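Local coordinates for ParB-C (Sulfolobus sp. NOB8H2, PDB 4RS7), which probably binds DNA through a dimeric, histone-like fold, as the C-terminal domain of a plasmid-encoded archaeal protein of DNA segregation, at residues L46-N50 / T51-L55; E65-E68 / I69-M73; R35-E38 / A39-Q43. All coordinates share one frame; numbering follows the deposited sequence.

Interaction 1. Residues L46-N50 / T51-L55; sequences LLWYN and TVDLL
Val52 presses against the indole of Trp48 where helix 24-50 gives way to helix 52-58, a closely packed apolar part of the contact. The CG1 branch of Val52 comes within 3.4 Å of Trp48 CZ3, meeting the six-membered ring obliquely. With CG anti to the Trp48 backbone N (chi1 175°), the indole extends beside the residues that follow the break. Asp53 lies over one face, its CB 3.8 Å from the centroid of the five-membered ring in a CH-pi contact. Ile69 and the selenomethionine Met73 of helix 63-74 also touch the indole, so a broad apolar ring suits this junction of three helices.

The break is the end of the long helix of a histone-like fold, where a shorter helix follows. Thr51 occupies the N-cap position of helix 52-58, yet its hydroxyl makes no capping bond; OG1 turns back instead and donates to Leu47 O at 2.7 Å. Trp48 O is gripped twice, from opposite faces of its carbonyl plane, by Thr51 N at 3.1 Å and by Asp53 N at 3.0 Å.

The solvent side, by contrast, belongs to Asn50 and Leu54, both exposed, with Leu54 CD1 3.5 Å from Asn50 O. Here ND2 of Asn50 adds a second, nearly straight bond of 2.7 Å to Leu46 O, which Asn50 N reaches from the opposite face.

The buried carboxylate of Asp53 forms salt bridges with Lys57 and Arg66, which would be expected to stabilise its charge, and two waters add bridges. One accepts from Trp48 NE1 and donates to Asp53 OD1, 2.8 Å from each; the other donates to Tyr49 O and Asp53 OD2. Tyr49 OH bonds to Phe81 O of the second subunit.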
ATOM      1  N   LEU A  46     -10.008   1.333  -3.579  1.00 14.04           N
ATOM      2  CA  LEU A  46     -11.074   1.338  -4.578  1.00 15.70           C
ATOM      3  C   LEU A  46     -11.408  -0.068  -5.094  1.00 14.45           C
ATOM      4  O   LEU A  46     -12.582  -0.416  -5.240  1.00 13.02           O
ATOM      5  CB  LEU A  46     -10.731   2.281  -5.741  1.00 12.77           C
ATOM      6  CG  LEU A  46     -10.887   3.779  -5.467  1.00 16.52           C
ATOM      7  CD1 LEU A  46     -10.130   4.616  -6.500  1.00 15.28           C
ATOM      8  CD2 LEU A  46     -12.363   4.174  -5.429  1.00 17.59           C
ATOM      9  N   LEU A  47     -10.384  -0.868  -5.376  1.00 12.66           N
ATOM     10  CA  LEU A  47     -10.607  -2.245  -5.805  1.00 16.43           C
ATOM     11  C   LEU A  47     -11.359  -3.014  -4.724  1.00 17.40           C
ATOM     12  O   LEU A  47     -12.313  -3.728  -5.016  1.00 16.11           O
ATOM     13  CB  LEU A  47      -9.290  -2.948  -6.141  1.00 13.25           C
ATOM     14  CG  LEU A  47      -9.407  -4.422  -6.556  1.00 13.74           C
ATOM     15  CD1 LEU A  47     -10.354  -4.577  -7.732  1.00 17.51           C
ATOM     16  CD2 LEU A  47      -8.043  -5.008  -6.886  1.00 15.86           C
ATOM     17  N   TRP A  48     -10.929  -2.859  -3.473  1.00 14.36           N
ATOM     18  CA  TRP A  48     -11.615  -3.504  -2.354  1.00 14.18           C
ATOM     19  C   TRP A  48     -13.106  -3.171  -2.345  1.00 16.78           C
ATOM     20  O   TRP A  48     -13.946  -4.067  -2.370  1.00 15.20           O
ATOM     21  CB  TRP A  48     -10.989  -3.097  -1.021  1.00 14.02           C
ATOM     22  CG  TRP A  48     -11.723  -3.638   0.169  1.00 12.14           C
ATOM     23  CD1 TRP A  48     -12.555  -2.948   1.006  1.00 15.39           C
ATOM     24  CD2 TRP A  48     -11.700  -4.988   0.650  1.00 11.52           C
ATOM     25  NE1 TRP A  48     -13.046  -3.785   1.983  1.00 15.98           N
ATOM     26  CE2 TRP A  48     -12.534  -5.043   1.787  1.00 12.47           C
ATOM     27  CE3 TRP A  48     -11.051  -6.155   0.232  1.00 15.05           C
ATOM     28  CZ2 TRP A  48     -12.735  -6.218   2.511  1.00 15.90           C
ATOM     29  CZ3 TRP A  48     -11.255  -7.328   0.955  1.00 13.55           C
ATOM     30  CH2 TRP A  48     -12.091  -7.348   2.078  1.00 11.51           C
ATOM     31  N   TYR A  49     -13.426  -1.883  -2.318  1.00 13.83           N
ATOM     32  CA  TYR A  49     -14.821  -1.440  -2.231  1.00 13.86           C
ATOM     33  C   TYR A  49     -15.678  -1.938  -3.395  1.00 17.70           C
ATOM     34  O   TYR A  49     -16.889  -2.112  -3.253  1.00 19.93           O
ATOM     35  CB  TYR A  49     -14.900   0.089  -2.155  1.00 14.93           C
ATOM     36  CG  TYR A  49     -14.458   0.678  -0.830  1.00 14.83           C
ATOM     37  CD1 TYR A  49     -13.541   1.717  -0.786  1.00 12.87           C
ATOM     38  CD2 TYR A  49     -14.964   0.201   0.372  1.00 20.70           C
ATOM     39  CE1 TYR A  49     -13.135   2.261   0.418  1.00 14.82           C
ATOM     40  CE2 TYR A  49     -14.566   0.742   1.582  1.00 18.59           C
ATOM     41  CZ  TYR A  49     -13.651   1.770   1.597  1.00 16.20           C
ATOM     42  OH  TYR A  49     -13.249   2.315   2.796  1.00 16.94           O
ATOM     43  N   ASN A  50     -15.053  -2.160  -4.545  1.00 18.19           N
ATOM     44  CA  ASN A  50     -15.783  -2.575  -5.741  1.00 14.11           C
ATOM     45  C   ASN A  50     -15.828  -4.079  -5.982  1.00 15.71           C
ATOM     46  O   ASN A  50     -16.403  -4.531  -6.971  1.00 17.06           O
ATOM     47  CB  ASN A  50     -15.217  -1.878  -6.981  1.00 15.18           C
ATOM     48  CG  ASN A  50     -15.625  -0.429  -7.062  1.00 18.95           C
ATOM     49  OD1 ASN A  50     -16.687  -0.105  -7.590  1.00 25.03           O
ATOM     50  ND2 ASN A  50     -14.788   0.457  -6.529  1.00 18.58           N
ATOM     51  N   THR A  51     -15.215  -4.853  -5.097  1.00 12.25           N
ATOM     52  CA  THR A  51     -15.177  -6.297  -5.285  1.00 13.52           C
ATOM     53  C   THR A  51     -15.488  -7.045  -3.994  1.00 20.60           C
ATOM     54  O   THR A  51     -16.651  -7.278  -3.672  1.00 19.93           O
ATOM     55  CB  THR A  51     -13.824  -6.780  -5.872  1.00 18.28           C
ATOM     56  OG1 THR A  51     -12.746  -6.366  -5.024  1.00 15.00           O
ATOM     57  CG2 THR A  51     -13.613  -6.217  -7.275  1.00 16.99           C
ATOM     58  N   VAL A  52     -14.449  -7.413  -3.253  1.00 19.09           N
ATOM     59  CA  VAL A  52     -14.636  -8.228  -2.058  1.00 20.18           C
ATOM     60  C   VAL A  52     -15.530  -7.569  -1.007  1.00 17.95           C
ATOM     61  O   VAL A  52     -16.274  -8.259  -0.309  1.00 19.79           O
ATOM     62  CB  VAL A  52     -13.295  -8.639  -1.426  1.00 16.28           C
ATOM     63  CG1 VAL A  52     -13.538  -9.534  -0.214  1.00 15.62           C
ATOM     64  CG2 VAL A  52     -12.436  -9.353  -2.450  1.00 19.04           C
ATOM     65  N   ASP A  53     -15.475  -6.245  -0.887  1.00 16.00           N
ATOM     66  CA  ASP A  53     -16.318  -5.576   0.101  1.00 19.08           C
ATOM     67  C   ASP A  53     -17.797  -5.807  -0.204  1.00 22.88           C
ATOM     68  O   ASP A  53     -18.613  -5.924   0.707  1.00 21.07           O
ATOM     69  CB  ASP A  53     -16.029  -4.077   0.179  1.00 15.89           C
ATOM     70  CG  ASP A  53     -16.656  -3.428   1.405  1.00 23.94           C
ATOM     71  OD1 ASP A  53     -16.474  -3.958   2.521  1.00 21.41           O
ATOM     72  OD2 ASP A  53     -17.331  -2.388   1.258  1.00 22.41           O
ATOM     73  N   LEU A  54     -18.138  -5.870  -1.486  1.00 19.63           N
ATOM     74  CA  LEU A  54     -19.529  -6.068  -1.880  1.00 20.40           C
ATOM     75  C   LEU A  54     -19.967  -7.479  -1.523  1.00 23.86           C
ATOM     76  O   LEU A  54     -21.046  -7.689  -0.970  1.00 25.30           O
ATOM     77  CB  LEU A  54     -19.712  -5.821  -3.377  1.00 20.45           C
ATOM     78  CG  LEU A  54     -19.394  -4.411  -3.877  1.00 22.81           C
ATOM     79  CD1 LEU A  54     -19.530  -4.346  -5.394  1.00 24.24           C
ATOM     80  CD2 LEU A  54     -20.286  -3.380  -3.207  1.00 22.74           C
ATOM     81  N   LEU A  55     -19.115  -8.444  -1.845  1.00 22.43           N
ATOM     82  CA  LEU A  55     -19.361  -9.837  -1.501  1.00 27.80           C
ATOM     83  C   LEU A  55     -19.630 -10.010  -0.003  1.00 25.22           C
ATOM     84  O   LEU A  55     -20.619 -10.627   0.390  1.00 26.07           O
ATOM     85  CB  LEU A  55     -18.176 -10.701  -1.938  1.00 21.76           C
ATOM     86  CG  LEU A  55     -18.201 -12.183  -1.572  1.00 28.78           C
ATOM     87  CD1 LEU A  55     -19.350 -12.893  -2.275  1.00 25.14           C
ATOM     88  CD2 LEU A  55     -16.869 -12.827  -1.921  1.00 28.60           C
TER
HETATM   89  O   HOH W   1     -14.548  -2.709   4.039  1.00 20.57           O
HETATM   90  O   HOH W   2     -18.329  -1.266  -1.001  1.00 26.15           O

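Interaction 2. Residues E65-E68 / I69-M73; sequences EREE and IFYEM
The ring of Tyr71 has Glu67 at its edge and Phe70 on one face. Glu67 CD lies in the plane of the phenol, and Phe70 CD2 sits over the ring centre, 3.9 Å above that plane. The Phe70 ring has Glu67 O near its own edge and meets Trp48 of helix 24-50 edge-to-face.

Glu67 and Tyr71 run side by side, pointing the same way, one helical turn apart. Their closest side-chain approach sets a methylene carbon, Glu67 CG, 3.3 Å from the ring carbon Tyr71 CE1. The carboxylate stands almost upright to the ring, the two planes being 78° apart. Because Glu67 places CG anti to its backbone N (chi1 165°) and then stays extended, its CG methylene lies at the ring edge and the charged end is carried outward, where it makes a long, weak ion pair with Lys64. Tyr71 CG is instead anti to the carbonyl carbon (chi1 -74°), which brings CD1 to 3.1 Å from Glu67 O.

All of this is set on one regular alpha-helix, 63-74, which packs against helices 24-50 and 52-58 in the histone-like fold. Successive i to i+4 bonds hold it: Phe70 N to Arg66 O at 3.0 Å, Tyr71 N to Glu67 O at 3.1 Å and Glu72 N to Glu68 O at 3.0 Å. Ile69 N to Glu65 O is longer, at 3.3 Å.

Residue types follow the helix faces. Ile69, branched and apolar, lies buried against Leu56 and Leu61, with CG1 3.5 Å from Glu65 O. Glu68 is exposed, which suits a carboxylate that water can solvate. Polar ends at the dimer contact find partners on the second subunit, where Tyr71 OH bonds to Leu80 N and Glu72 OE2 to Ser12 N.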
ATOM      1  N   GLU A  65     -15.880  -6.021  10.698  1.00 21.39           N
ATOM      2  CA  GLU A  65     -15.515  -7.370  10.281  1.00 23.05           C
ATOM      3  C   GLU A  65     -14.927  -7.375   8.872  1.00 22.79           C
ATOM      4  O   GLU A  65     -13.974  -8.096   8.590  1.00 16.93           O
ATOM      5  CB  GLU A  65     -16.728  -8.299  10.354  1.00 26.50           C
ATOM      6  CG  GLU A  65     -17.207  -8.555  11.780  1.00 28.89           C
ATOM      7  CD  GLU A  65     -18.618  -9.110  11.841  1.00 37.20           C
ATOM      8  OE1 GLU A  65     -19.306  -9.132  10.796  1.00 28.40           O
ATOM      9  OE2 GLU A  65     -19.040  -9.522  12.942  1.00 39.60           O
ATOM     10  N   ARG A  66     -15.494  -6.566   7.986  1.00 18.53           N
ATOM     11  CA  ARG A  66     -14.991  -6.491   6.619  1.00 21.22           C
ATOM     12  C   ARG A  66     -13.619  -5.838   6.575  1.00 18.30           C
ATOM     13  O   ARG A  66     -12.751  -6.264   5.817  1.00 16.27           O
ATOM     14  CB  ARG A  66     -15.960  -5.730   5.723  1.00 20.85           C
ATOM     15  CG  ARG A  66     -17.202  -6.522   5.359  1.00 22.62           C
ATOM     16  CD  ARG A  66     -18.164  -5.664   4.542  1.00 24.81           C
ATOM     17  NE  ARG A  66     -18.311  -4.320   5.094  1.00 33.14           N
ATOM     18  CZ  ARG A  66     -19.388  -3.902   5.749  1.00 37.32           C
ATOM     19  NH1 ARG A  66     -20.407  -4.723   5.922  1.00 38.65           N
ATOM     20  NH2 ARG A  66     -19.453  -2.666   6.220  1.00 46.74           N
ATOM     21  N   GLU A  67     -13.434  -4.806   7.392  1.00 14.76           N
ATOM     22  CA  GLU A  67     -12.160  -4.104   7.469  1.00 18.04           C
ATOM     23  C   GLU A  67     -11.052  -5.028   7.966  1.00 16.39           C
ATOM     24  O   GLU A  67      -9.918  -4.951   7.501  1.00 15.22           O
ATOM     25  CB  GLU A  67     -12.281  -2.874   8.377  1.00 22.01           C
ATOM     26  CG  GLU A  67     -10.956  -2.281   8.809  1.00 23.17           C
ATOM     27  CD  GLU A  67     -11.119  -0.998   9.612  1.00 36.42           C
ATOM     28  OE1 GLU A  67     -11.966  -0.158   9.239  1.00 31.37           O
ATOM     29  OE2 GLU A  67     -10.402  -0.834  10.620  1.00 30.31           O
ATOM     30  N   GLU A  68     -11.386  -5.898   8.915  1.00 18.86           N
ATOM     31  CA  GLU A  68     -10.428  -6.867   9.429  1.00 17.96           C
ATOM     32  C   GLU A  68      -9.956  -7.794   8.317  1.00 16.71           C
ATOM     33  O   GLU A  68      -8.779  -8.143   8.237  1.00 13.44           O
ATOM     34  CB  GLU A  68     -11.050  -7.680  10.568  1.00 25.91           C
ATOM     35  CG  GLU A  68     -11.285  -6.866  11.827  1.00 25.60           C
ATOM     36  CD  GLU A  68     -12.036  -7.626  12.903  1.00 37.35           C
ATOM     37  OE1 GLU A  68     -12.515  -8.749  12.630  1.00 47.34           O
ATOM     38  OE2 GLU A  68     -12.145  -7.095  14.029  1.00 46.22           O
ATOM     39  N   ILE A  69     -10.884  -8.193   7.457  1.00 11.76           N
ATOM     40  CA  ILE A  69     -10.548  -9.060   6.341  1.00 13.43           C
ATOM     41  C   ILE A  69      -9.654  -8.346   5.320  1.00 13.24           C
ATOM     42  O   ILE A  69      -8.703  -8.935   4.802  1.00 11.45           O
ATOM     43  CB  ILE A  69     -11.818  -9.658   5.694  1.00 13.68           C
ATOM     44  CG1 ILE A  69     -12.486 -10.619   6.689  1.00 14.86           C
ATOM     45  CG2 ILE A  69     -11.474 -10.387   4.401  1.00 15.54           C
ATOM     46  CD1 ILE A  69     -13.737 -11.290   6.170  1.00 20.50           C
ATOM     47  N   PHE A  70      -9.944  -7.075   5.052  1.00 12.14           N
ATOM     48  CA  PHE A  70      -9.075  -6.264   4.196  1.00 12.07           C
ATOM     49  C   PHE A  70      -7.635  -6.277   4.696  1.00 12.05           C
ATOM     50  O   PHE A  70      -6.707  -6.531   3.930  1.00 12.40           O
ATOM     51  CB  PHE A  70      -9.580  -4.819   4.107  1.00 14.98           C
ATOM     52  CG  PHE A  70      -8.615  -3.870   3.428  1.00 14.20           C
ATOM     53  CD1 PHE A  70      -8.551  -3.793   2.047  1.00 13.60           C
ATOM     54  CD2 PHE A  70      -7.783  -3.047   4.175  1.00 16.20           C
ATOM     55  CE1 PHE A  70      -7.677  -2.921   1.420  1.00 12.92           C
ATOM     56  CE2 PHE A  70      -6.904  -2.172   3.553  1.00 14.95           C
ATOM     57  CZ  PHE A  70      -6.853  -2.109   2.176  1.00 13.63           C
ATOM     58  N   TYR A  71      -7.444  -6.011   5.983  1.00 13.89           N
ATOM     59  CA  TYR A  71      -6.090  -5.945   6.523  1.00 11.92           C
ATOM     60  C   TYR A  71      -5.412  -7.314   6.507  1.00 12.85           C
ATOM     61  O   TYR A  71      -4.207  -7.418   6.293  1.00 12.98           O
ATOM     62  CB  TYR A  71      -6.074  -5.300   7.915  1.00 17.21           C
ATOM     63  CG  TYR A  71      -6.290  -3.797   7.856  1.00 18.84           C
ATOM     64  CD1 TYR A  71      -7.483  -3.227   8.274  1.00 16.17           C
ATOM     65  CD2 TYR A  71      -5.308  -2.955   7.351  1.00 22.99           C
ATOM     66  CE1 TYR A  71      -7.689  -1.855   8.208  1.00 17.31           C
ATOM     67  CE2 TYR A  71      -5.504  -1.580   7.276  1.00 20.82           C
ATOM     68  CZ  TYR A  71      -6.697  -1.037   7.710  1.00 21.77           C
ATOM     69  OH  TYR A  71      -6.904   0.329   7.641  1.00 21.26           O
ATOM     70  N   GLU A  72      -6.194  -8.366   6.713  1.00 17.30           N
ATOM     71  CA  GLU A  72      -5.660  -9.717   6.599  1.00 15.24           C
ATOM     72  C   GLU A  72      -5.152  -9.950   5.183  1.00 15.41           C
ATOM     73  O   GLU A  72      -4.127 -10.603   4.983  1.00 12.96           O
ATOM     74  CB  GLU A  72      -6.725 -10.752   6.963  1.00 17.02           C
ATOM     75  CG  GLU A  72      -6.216 -12.183   7.015  1.00 19.92           C
ATOM     76  CD  GLU A  72      -7.238 -13.129   7.618  1.00 21.81           C
ATOM     77  OE1 GLU A  72      -7.437 -13.083   8.848  1.00 26.58           O
ATOM     78  OE2 GLU A  72      -7.857 -13.904   6.862  1.00 17.62           O
HETATM   79  N   MSE A  73      -5.865  -9.401   4.203  1.00 14.00           N
HETATM   80  CA  MSE A  73      -5.494  -9.575   2.801  1.00 16.40           C
HETATM   81  C   MSE A  73      -4.237  -8.800   2.409  1.00 16.78           C
HETATM   82  O   MSE A  73      -3.392  -9.318   1.675  1.00 15.52           O
HETATM   83  CB  MSE A  73      -6.647  -9.168   1.873  1.00 11.46           C
HETATM   84  CG  MSE A  73      -6.288  -9.226   0.386  1.00 14.40           C
HETATM   85 SE   MSE A  73      -7.718  -8.596  -0.783  1.00 19.83          SE
HETATM   86  CE  MSE A  73      -8.905 -10.149  -0.698  1.00 17.23           C
TER

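Interaction 3. Residues R35-E38 / A39-Q43; sequences RNME and AIYKQ
Between Glu38 and Lys42 the backbone makes a regular i to i+4 bond, Lys42 N to Glu38 O at 3.0 Å, whereas just before it Ala39 N and Ile40 N make weak i to i+3 bonds to Asn36 O and Met37 O. This is the middle of helix 24-50, the long helix of the histone-like fold, and neighbouring faces of it carry a charged pair and a buried group.

The charged pair is Glu38 and Lys42, which form an i to i+4 salt bridge. The contact is made by a single carboxylate oxygen, OE2, at 2.7 Å from Lys42 NZ, while OE1 stays 4.0 Å from that nitrogen. Glu38 is fully extended, but Lys42 bends at its last torsion (chi4 53°), and the bend turns the ammonium back toward the acid. The pair lies at the dimer contact, with Tyr77 of the second subunit beside Glu38 and Phe81 of the second subunit beside Lys42.

In the buried group, Met37, a selenomethionine, runs alongside Tyr41 and puts CG in the plane of the phenol at its edge, 3.9 Å from CE1; a flexible, unbranched chain can follow such an edge. Its selenium, SE, lies 4.4 Å from Ile40 CD1. Tyr41 meets Tyr41 of the second subunit, and Gln43 OE1 bonds to Gln43 NE2 of that subunit, equivalent residues facing each other as expected near a twofold axis. On the tyrosine's own helix, Tyr41 CD1 rests 3.2 Å from Met37 O.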
ATOM      1  N   ARG A  35       2.906  12.937  -3.057  1.00 19.16           N
ATOM      2  CA  ARG A  35       1.505  13.074  -3.442  1.00 17.78           C
ATOM      3  C   ARG A  35       1.055  11.933  -4.350  1.00 17.15           C
ATOM      4  O   ARG A  35      -0.015  11.360  -4.153  1.00 20.85           O
ATOM      5  CB  ARG A  35       1.258  14.419  -4.139  1.00 21.26           C
ATOM      6  CG  ARG A  35       1.384  15.633  -3.236  1.00 24.95           C
ATOM      7  CD  ARG A  35       0.488  15.521  -2.016  1.00 23.38           C
ATOM      8  NE  ARG A  35       0.405  16.789  -1.298  1.00 32.92           N
ATOM      9  CZ  ARG A  35      -0.067  16.927  -0.063  1.00 33.37           C
ATOM     10  NH1 ARG A  35      -0.496  15.867   0.609  1.00 31.62           N
ATOM     11  NH2 ARG A  35      -0.102  18.129   0.504  1.00 29.35           N
ATOM     12  N   ASN A  36       1.873  11.604  -5.346  1.00 22.27           N
ATOM     13  CA  ASN A  36       1.526  10.553  -6.297  1.00 18.37           C
ATOM     14  C   ASN A  36       1.369   9.189  -5.631  1.00 23.02           C
ATOM     15  O   ASN A  36       0.513   8.385  -6.016  1.00 19.45           O
ATOM     16  CB  ASN A  36       2.563  10.467  -7.423  1.00 28.10           C
ATOM     17  CG  ASN A  36       2.543  11.684  -8.337  1.00 33.09           C
ATOM     18  OD1 ASN A  36       1.628  12.509  -8.280  1.00 36.30           O
ATOM     19  ND2 ASN A  36       3.552  11.794  -9.194  1.00 33.71           N
HETATM   20  N   MSE A  37       2.201   8.937  -4.628  1.00 16.22           N
HETATM   21  CA  MSE A  37       2.188   7.671  -3.904  1.00 17.39           C
HETATM   22  C   MSE A  37       0.831   7.405  -3.251  1.00 16.86           C
HETATM   23  O   MSE A  37       0.384   6.255  -3.164  1.00 18.02           O
HETATM   24  CB  MSE A  37       3.278   7.676  -2.836  1.00 15.28           C
HETATM   25  CG  MSE A  37       3.741   6.308  -2.421  1.00 31.58           C
HETATM   26 SE   MSE A  37       4.964   5.555  -3.728  1.00 28.37          SE
HETATM   27  CE  MSE A  37       6.659   6.129  -2.957  1.00 30.56           C
ATOM     28  N   GLU A  38       0.179   8.464  -2.783  1.00 15.76           N
ATOM     29  CA  GLU A  38      -1.117   8.308  -2.130  1.00 17.84           C
ATOM     30  C   GLU A  38      -2.130   7.650  -3.065  1.00 16.62           C
ATOM     31  O   GLU A  38      -2.914   6.797  -2.644  1.00 13.54           O
ATOM     32  CB  GLU A  38      -1.650   9.654  -1.624  1.00 20.64           C
ATOM     33  CG  GLU A  38      -2.931   9.538  -0.802  1.00 17.60           C
ATOM     34  CD  GLU A  38      -3.378  10.865  -0.193  1.00 25.26           C
ATOM     35  OE1 GLU A  38      -2.831  11.920  -0.565  1.00 27.42           O
ATOM     36  OE2 GLU A  38      -4.279  10.850   0.668  1.00 26.49           O
ATOM     37  N   ALA A  39      -2.103   8.039  -4.336  1.00 15.98           N
ATOM     38  CA  ALA A  39      -3.054   7.515  -5.313  1.00 16.19           C
ATOM     39  C   ALA A  39      -2.948   5.997  -5.466  1.00 14.00           C
ATOM     40  O   ALA A  39      -3.941   5.320  -5.723  1.00  9.10           O
ATOM     41  CB  ALA A  39      -2.879   8.208  -6.656  1.00 19.75           C
ATOM     42  N   ILE A  40      -1.746   5.458  -5.295  1.00 13.27           N
ATOM     43  CA  ILE A  40      -1.557   4.018  -5.409  1.00 14.23           C
ATOM     44  C   ILE A  40      -2.314   3.289  -4.300  1.00 14.71           C
ATOM     45  O   ILE A  40      -3.010   2.305  -4.548  1.00 10.00           O
ATOM     46  CB  ILE A  40      -0.057   3.635  -5.407  1.00 11.84           C
ATOM     47  CG1 ILE A  40       0.643   4.264  -6.614  1.00 17.58           C
ATOM     48  CG2 ILE A  40       0.117   2.127  -5.431  1.00 12.74           C
ATOM     49  CD1 ILE A  40       2.133   4.035  -6.661  1.00 21.10           C
ATOM     50  N   TYR A  41      -2.196   3.784  -3.076  1.00 10.64           N
ATOM     51  CA  TYR A  41      -2.874   3.152  -1.953  1.00 15.29           C
ATOM     52  C   TYR A  41      -4.389   3.368  -2.004  1.00 13.92           C
ATOM     53  O   TYR A  41      -5.161   2.526  -1.536  1.00 12.53           O
ATOM     54  CB  TYR A  41      -2.239   3.599  -0.632  1.00 10.58           C
ATOM     55  CG  TYR A  41      -0.820   3.095  -0.530  1.00 12.91           C
ATOM     56  CD1 TYR A  41       0.236   3.831  -1.055  1.00 17.44           C
ATOM     57  CD2 TYR A  41      -0.536   1.861   0.041  1.00 13.70           C
ATOM     58  CE1 TYR A  41       1.539   3.365  -0.988  1.00 15.64           C
ATOM     59  CE2 TYR A  41       0.770   1.382   0.111  1.00 11.24           C
ATOM     60  CZ  TYR A  41       1.800   2.144  -0.407  1.00 15.61           C
ATOM     61  OH  TYR A  41       3.099   1.691  -0.348  1.00 14.32           O
ATOM     62  N   LYS A  42      -4.808   4.482  -2.600  1.00 12.54           N
ATOM     63  CA  LYS A  42      -6.226   4.726  -2.855  1.00 13.99           C
ATOM     64  C   LYS A  42      -6.784   3.730  -3.869  1.00 11.13           C
ATOM     65  O   LYS A  42      -7.895   3.234  -3.708  1.00 12.29           O
ATOM     66  CB  LYS A  42      -6.458   6.151  -3.366  1.00 11.01           C
ATOM     67  CG  LYS A  42      -6.503   7.210  -2.279  1.00 13.89           C
ATOM     68  CD  LYS A  42      -6.904   8.564  -2.868  1.00 19.96           C
ATOM     69  CE  LYS A  42      -7.244   9.556  -1.779  1.00 32.19           C
ATOM     70  NZ  LYS A  42      -6.143   9.637  -0.788  1.00 41.06           N
ATOM     71  N   GLN A  43      -6.011   3.455  -4.918  1.00 11.99           N
ATOM     72  CA  GLN A  43      -6.435   2.527  -5.973  1.00 12.95           C
ATOM     73  C   GLN A  43      -6.747   1.146  -5.414  1.00 14.84           C
ATOM     74  O   GLN A  43      -7.696   0.483  -5.841  1.00 11.88           O
ATOM     75  CB  GLN A  43      -5.365   2.425  -7.066  1.00 13.99           C
ATOM     76  CG  GLN A  43      -5.286   3.665  -7.942  1.00 21.11           C
ATOM     77  CD  GLN A  43      -3.943   3.828  -8.631  1.00 20.73           C
ATOM     78  OE1 GLN A  43      -3.170   2.876  -8.763  1.00 21.65           O
ATOM     79  NE2 GLN A  43      -3.658   5.049  -9.073  1.00 18.88           N
TER

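Overall arrangement
Along the chain the order is interaction 3, interaction 1, interaction 2. Interactions 3 and 1 share helix 24-50, with centres about 17 Å apart: the former occupies its middle, the latter its end and the start of helix 52-58. Interaction 2, on helix 63-74, comes back against interaction 1, their centres about 11 Å apart, and the two touch through the Asp53–Arg66 salt bridge and the packing of Trp48 on Phe70 and Ile69. Interactions 2 and 3 do not touch, being about 20 Å apart between centres. All three also reach the second subunit, so residues that join the helices within the chain also lie at the dimer contact.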